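Local coordinates for peruvianin-I (Thevetia peruviana, PDB 6ORM), which breaks down proteins as a latex cysteine peptidase built on the germin-like cupin fold, at the interface of chains A and B and the interface of chains A and C. Coordinates in Å, arbitrary orientation; residue numbers count along the deposited sequence, not the author numbering. Chains: chain A/B/C, Peruvianin-I.

Contact 1: the interface of chains A and B. Residues chain A 109-111, 131-133; chain B 91, 157-159.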
loop_
_atom_site.group_PDB
_atom_site.type_symbol
_atom_site.label_atom_id
_atom_site.label_comp_id
_atom_site.label_asym_id
_atom_site.label_seq_id
_atom_site.Cartn_x
_atom_site.Cartn_y
_atom_site.Cartn_z
ATOM N N TYR A 109 13.850 21.128 2.971
ATOM C CA TYR A 109 14.815 21.006 1.884
ATOM C C TYR A 109 14.456 19.808 1.014
ATOM O O TYR A 109 14.171 18.724 1.535
ATOM C CB TYR A 109 16.240 20.842 2.422
ATOM C CG TYR A 109 16.698 21.953 3.338
ATOM C CD1 TYR A 109 16.345 21.960 4.680
ATOM C CD2 TYR A 109 17.491 22.991 2.863
ATOM C CE1 TYR A 109 16.764 22.971 5.524
ATOM C CE2 TYR A 109 17.916 24.006 3.700
ATOM C CZ TYR A 109 17.547 23.990 5.029
ATOM O OH TYR A 109 17.965 24.997 5.870
ATOM N N SER A 110 14.475 20.003 -0.303
ATOM C CA SER A 110 14.225 18.905 -1.220
ATOM C C SER A 110 15.477 18.043 -1.385
ATOM O O SER A 110 16.568 18.382 -0.922
ATOM C CB SER A 110 13.761 19.435 -2.576
ATOM O OG SER A 110 14.857 19.884 -3.352
ATOM N N THR A 111 15.310 16.915 -2.072
ATOM C CA THR A 111 16.433 16.043 -2.392
ATOM C C THR A 111 17.207 16.509 -3.618
ATOM O O THR A 111 18.144 15.823 -4.039
ATOM C CB THR A 111 15.949 14.606 -2.608
ATOM O OG1 THR A 111 14.991 14.576 -3.673
ATOM C CG2 THR A 111 15.313 14.052 -1.331
ATOM N N PRO A 131 7.265 13.510 2.927
ATOM C CA PRO A 131 7.766 12.525 3.898
ATOM C C PRO A 131 9.285 12.430 3.898
ATOM O O PRO A 131 9.923 12.351 2.845
ATOM C CB PRO A 131 7.121 11.212 3.437
ATOM C CG PRO A 131 6.791 11.434 1.995
ATOM C CD PRO A 131 6.420 12.886 1.896
ATOM N N GLY A 132 9.862 12.433 5.100
ATOM C CA GLY A 132 11.271 12.168 5.285
ATOM C C GLY A 132 12.194 13.336 5.025
ATOM O O GLY A 132 13.400 13.216 5.278
ATOM N N LEU A 133 11.678 14.459 4.532
ATOM C CA LEU A 133 12.535 15.558 4.115
ATOM C C LEU A 133 12.927 16.419 5.308
ATOM O O LEU A 133 12.120 16.675 6.207
ATOM C CB LEU A 133 11.838 16.412 3.054
ATOM C CG LEU A 133 11.533 15.719 1.724
ATOM C CD1 LEU A 133 11.200 16.745 0.648
ATOM C CD2 LEU A 133 12.698 14.832 1.290
ATOM N N PRO B 91 14.958 9.268 1.768
ATOM C CA PRO B 91 13.667 9.583 2.405
ATOM C C PRO B 91 12.560 8.564 2.178
ATOM O O PRO B 91 11.702 8.408 3.056
ATOM C CB PRO B 91 13.307 10.945 1.794
ATOM C CG PRO B 91 14.621 11.541 1.408
ATOM C CD PRO B 91 15.469 10.390 0.962
ATOM N N GLY B 157 15.089 8.890 -3.532
ATOM C CA GLY B 157 15.550 10.195 -3.104
ATOM C C GLY B 157 16.800 10.099 -2.252
ATOM O O GLY B 157 17.061 9.069 -1.630
ATOM N N GLY B 158 17.584 11.172 -2.233
ATOM C CA GLY B 158 18.802 11.225 -1.452
ATOM C C GLY B 158 19.036 12.636 -0.960
ATOM O O GLY B 158 18.880 13.594 -1.723
ATOM N N GLN B 159 19.402 12.785 0.310
ATOM C CA GLN B 159 19.573 14.100 0.906
ATOM C C GLN B 159 20.794 14.079 1.808
ATOM O O GLN B 159 20.927 13.180 2.642
ATOM C CB GLN B 159 18.323 14.495 1.704
ATOM C CG GLN B 159 18.393 15.849 2.379
ATOM C CD GLN B 159 17.018 16.462 2.552
ATOM O OE1 GLN B 159 16.677 17.443 1.890
ATOM N NE2 GLN B 159 16.210 15.872 3.426
HETATM O O HOH W 1 16.179 13.587 4.969
#

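Contact 2: the interface of chains A and C. Residues chain A 64, 66-67, 70, 72-73; chain C 94-96, 128.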
loop_
_atom_site.group_PDB
_atom_site.type_symbol
_atom_site.label_atom_id
_atom_site.label_comp_id
_atom_site.label_asym_id
_atom_site.label_seq_id
_atom_site.Cartn_x
_atom_site.Cartn_y
_atom_site.Cartn_z
ATOM N N PHE A 64 -2.039 7.272 22.317
ATOM C CA PHE A 64 -3.467 7.266 22.012
ATOM C C PHE A 64 -3.765 5.918 21.368
ATOM O O PHE A 64 -3.756 5.788 20.137
ATOM C CB PHE A 64 -3.820 8.444 21.102
ATOM C CG PHE A 64 -5.295 8.645 20.870
ATOM C CD1 PHE A 64 -6.247 7.921 21.572
ATOM C CD2 PHE A 64 -5.725 9.583 19.941
ATOM C CE1 PHE A 64 -7.598 8.123 21.340
ATOM C CE2 PHE A 64 -7.070 9.790 19.706
ATOM C CZ PHE A 64 -8.009 9.061 20.406
ATOM N N ALA A 66 -6.178 4.161 20.435
ATOM C CA ALA A 66 -7.152 4.035 19.358
ATOM C C ALA A 66 -6.581 4.402 17.993
ATOM O O ALA A 66 -7.204 4.076 16.978
ATOM C CB ALA A 66 -8.379 4.900 19.651
ATOM N N LEU A 67 -5.429 5.075 17.941
ATOM C CA LEU A 67 -4.801 5.383 16.660
ATOM C C LEU A 67 -4.209 4.151 15.990
ATOM O O LEU A 67 -3.938 4.188 14.784
ATOM C CB LEU A 67 -3.710 6.438 16.849
ATOM C CG LEU A 67 -4.194 7.829 17.253
ATOM C CD1 LEU A 67 -3.015 8.782 17.399
ATOM C CD2 LEU A 67 -5.202 8.358 16.238
ATOM N N LEU A 70 -4.883 2.992 12.302
ATOM C CA LEU A 70 -5.741 3.970 11.645
ATOM C C LEU A 70 -4.973 5.074 10.923
ATOM O O LEU A 70 -5.601 5.956 10.328
ATOM C CB LEU A 70 -6.713 4.576 12.664
ATOM C CG LEU A 70 -7.668 3.545 13.280
ATOM C CD1 LEU A 70 -8.735 4.215 14.134
ATOM C CD2 LEU A 70 -8.310 2.670 12.204
ATOM N N LEU A 72 -2.869 7.761 11.481
ATOM C CA LEU A 72 -2.792 9.194 11.734
ATOM C C LEU A 72 -2.098 9.494 13.057
ATOM O O LEU A 72 -2.148 8.706 14.004
ATOM C CB LEU A 72 -4.186 9.833 11.741
ATOM C CG LEU A 72 -4.792 10.108 10.366
ATOM C CD1 LEU A 72 -6.248 10.511 10.509
ATOM C CD2 LEU A 72 -3.999 11.187 9.643
ATOM N N THR A 73 -1.455 10.663 13.098
ATOM C CA THR A 73 -0.814 11.213 14.285
ATOM C C THR A 73 -0.982 12.726 14.239
ATOM O O THR A 73 -0.970 13.325 13.162
ATOM C CB THR A 73 0.682 10.846 14.347
ATOM O OG1 THR A 73 0.836 9.509 14.835
ATOM C CG2 THR A 73 1.471 11.793 15.250
ATOM N N SER C 94 -9.279 7.727 7.435
ATOM C CA SER C 94 -9.527 8.017 8.835
ATOM C C SER C 94 -9.700 9.520 9.022
ATOM O O SER C 94 -9.243 10.329 8.208
ATOM C CB SER C 94 -8.373 7.524 9.706
ATOM O OG SER C 94 -8.110 6.150 9.485
ATOM N N SER C 95 -10.365 9.895 10.111
ATOM C CA SER C 95 -10.507 11.297 10.483
ATOM C C SER C 95 -10.129 11.461 11.945
ATOM O O SER C 95 -10.757 10.859 12.821
ATOM C CB SER C 95 -11.933 11.793 10.243
ATOM O OG SER C 95 -12.035 13.167 10.567
ATOM N N LEU C 96 -9.122 12.292 12.206
ATOM C CA LEU C 96 -8.709 12.633 13.562
ATOM C C LEU C 96 -9.191 14.050 13.853
ATOM O O LEU C 96 -8.671 15.019 13.292
ATOM C CB LEU C 96 -7.195 12.509 13.716
ATOM C CG LEU C 96 -6.597 12.799 15.095
ATOM C CD1 LEU C 96 -7.334 12.035 16.191
ATOM C CD2 LEU C 96 -5.108 12.461 15.101
ATOM N N ILE C 128 -10.931 10.069 17.246
ATOM C CA ILE C 128 -10.541 9.374 16.026
ATOM C C ILE C 128 -11.748 8.630 15.469
ATOM O O ILE C 128 -12.438 7.908 16.200
ATOM C CB ILE C 128 -9.356 8.421 16.269
ATOM C CG1 ILE C 128 -8.929 7.750 14.959
ATOM C CG2 ILE C 128 -9.683 7.389 17.347
ATOM C CD1 ILE C 128 -8.235 8.686 13.981
#

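Contact 1: the interface of chains A and B
The carboxamide of B:Gln159 reaches across to the backbone of chain A: ahead of its oxygen position and tilted to opposite sides of the amide plane lie the carbonyl O of A:Ser110 and CB of A:Tyr109, while the carbonyl O of A:Tyr109 lies near the plane itself. CG anti to the backbone N (chi1 180°) and the extended chain beyond CG carry the group this far. As modelled, OE1 is 2.8 Å from O of A:Tyr109 and 3.0 Å from O of A:Ser110. Three acceptors would then meet without a donor, so the modelled rotation of the amide is doubtful; turned over, its nitrogen could serve both carbonyls. The other end of the amide, modelled as NE2, runs past A:Leu133 and meets water 1 at 2.8 Å, and the same water lies 2.8 Å from O of A:Gly132. If the amide is turned over, it would bridge two stretches of chain A, directly at one end and through water at the other.

The puckered ring of B:Pro91 enters edge-on, by its CG. This atom touches both CG2 of A:Thr111 and CD2 of A:Leu133, each at 3.8 Å; the leucine and proline side chains meet at a slant, with CD2 at the ring's CG edge. A:Thr111 also turns its CB towards the carbonyl O of B:Gly158, 3.2 Å away, and its methyl rests against the same glycine backbone. Repeated with the chains exchanged, this patch joins two cupin subunits, probably as part of the germin-like oligomer.

Contact 2: the interface of chains A and C
C:Ser94 gives its hydroxyl OG to the backbone carbonyl O of A:Leu70, a hydrogen bond of 2.7 Å across two germin-like cupin subunits. The hydroxyl comes in on a lone pair, in the carbonyl plane, with a C=O...donor angle of 133°; it is set there by the torsion that keeps OG beside its own backbone nitrogen (chi1 -54°). An alanine here would probably leave the carbonyl of A:Leu70 without this donor. CB of C:Ser94 packs against A:Leu72, whose CD1 lies 3.8 Å from it.

Next to this polar pair the contact turns oily, with C:Ile128, on strand 126-129, dividing its branches among several partners. CG2 is the branch that meets CB of A:Ala66, at 3.6 Å. CG2 also reaches CZ of A:Phe64 at 3.9 Å, coming from above the ring plane just past its CZ rim. The other branch leaves anti to the backbone nitrogen (chi1 -178°): its CG1 packs on CD1 of A:Leu70 at 3.6 Å, and the terminal CD1 reaches CD2 of A:Leu67 at 3.8 Å. Both leucines cross the isoleucine at a slant. A:Leu72 then carries the apolar seam along strand 95-101, its CD1 lying 3.9 Å from CB of C:Leu96, while C:Leu96 and A:Phe64 run past each other in opposite directions.

About 26 Å separates the C-alpha centres of contact 1 and contact 2, and they share no residue of chain A. Neighbouring parts of the fold nevertheless recur in different roles: the partner supplies position 91 to contact 1 and positions 94 to 96 to contact 2, while strand 126-129 contributes to contact 2 and the loop just after it to contact 1. Because each interface is two-fold symmetric, every subunit presents both halves of each. Chain A can therefore hold two neighbours at once, which fits the six copies of the deposited assembly and the hexamers typical of germin-like proteins.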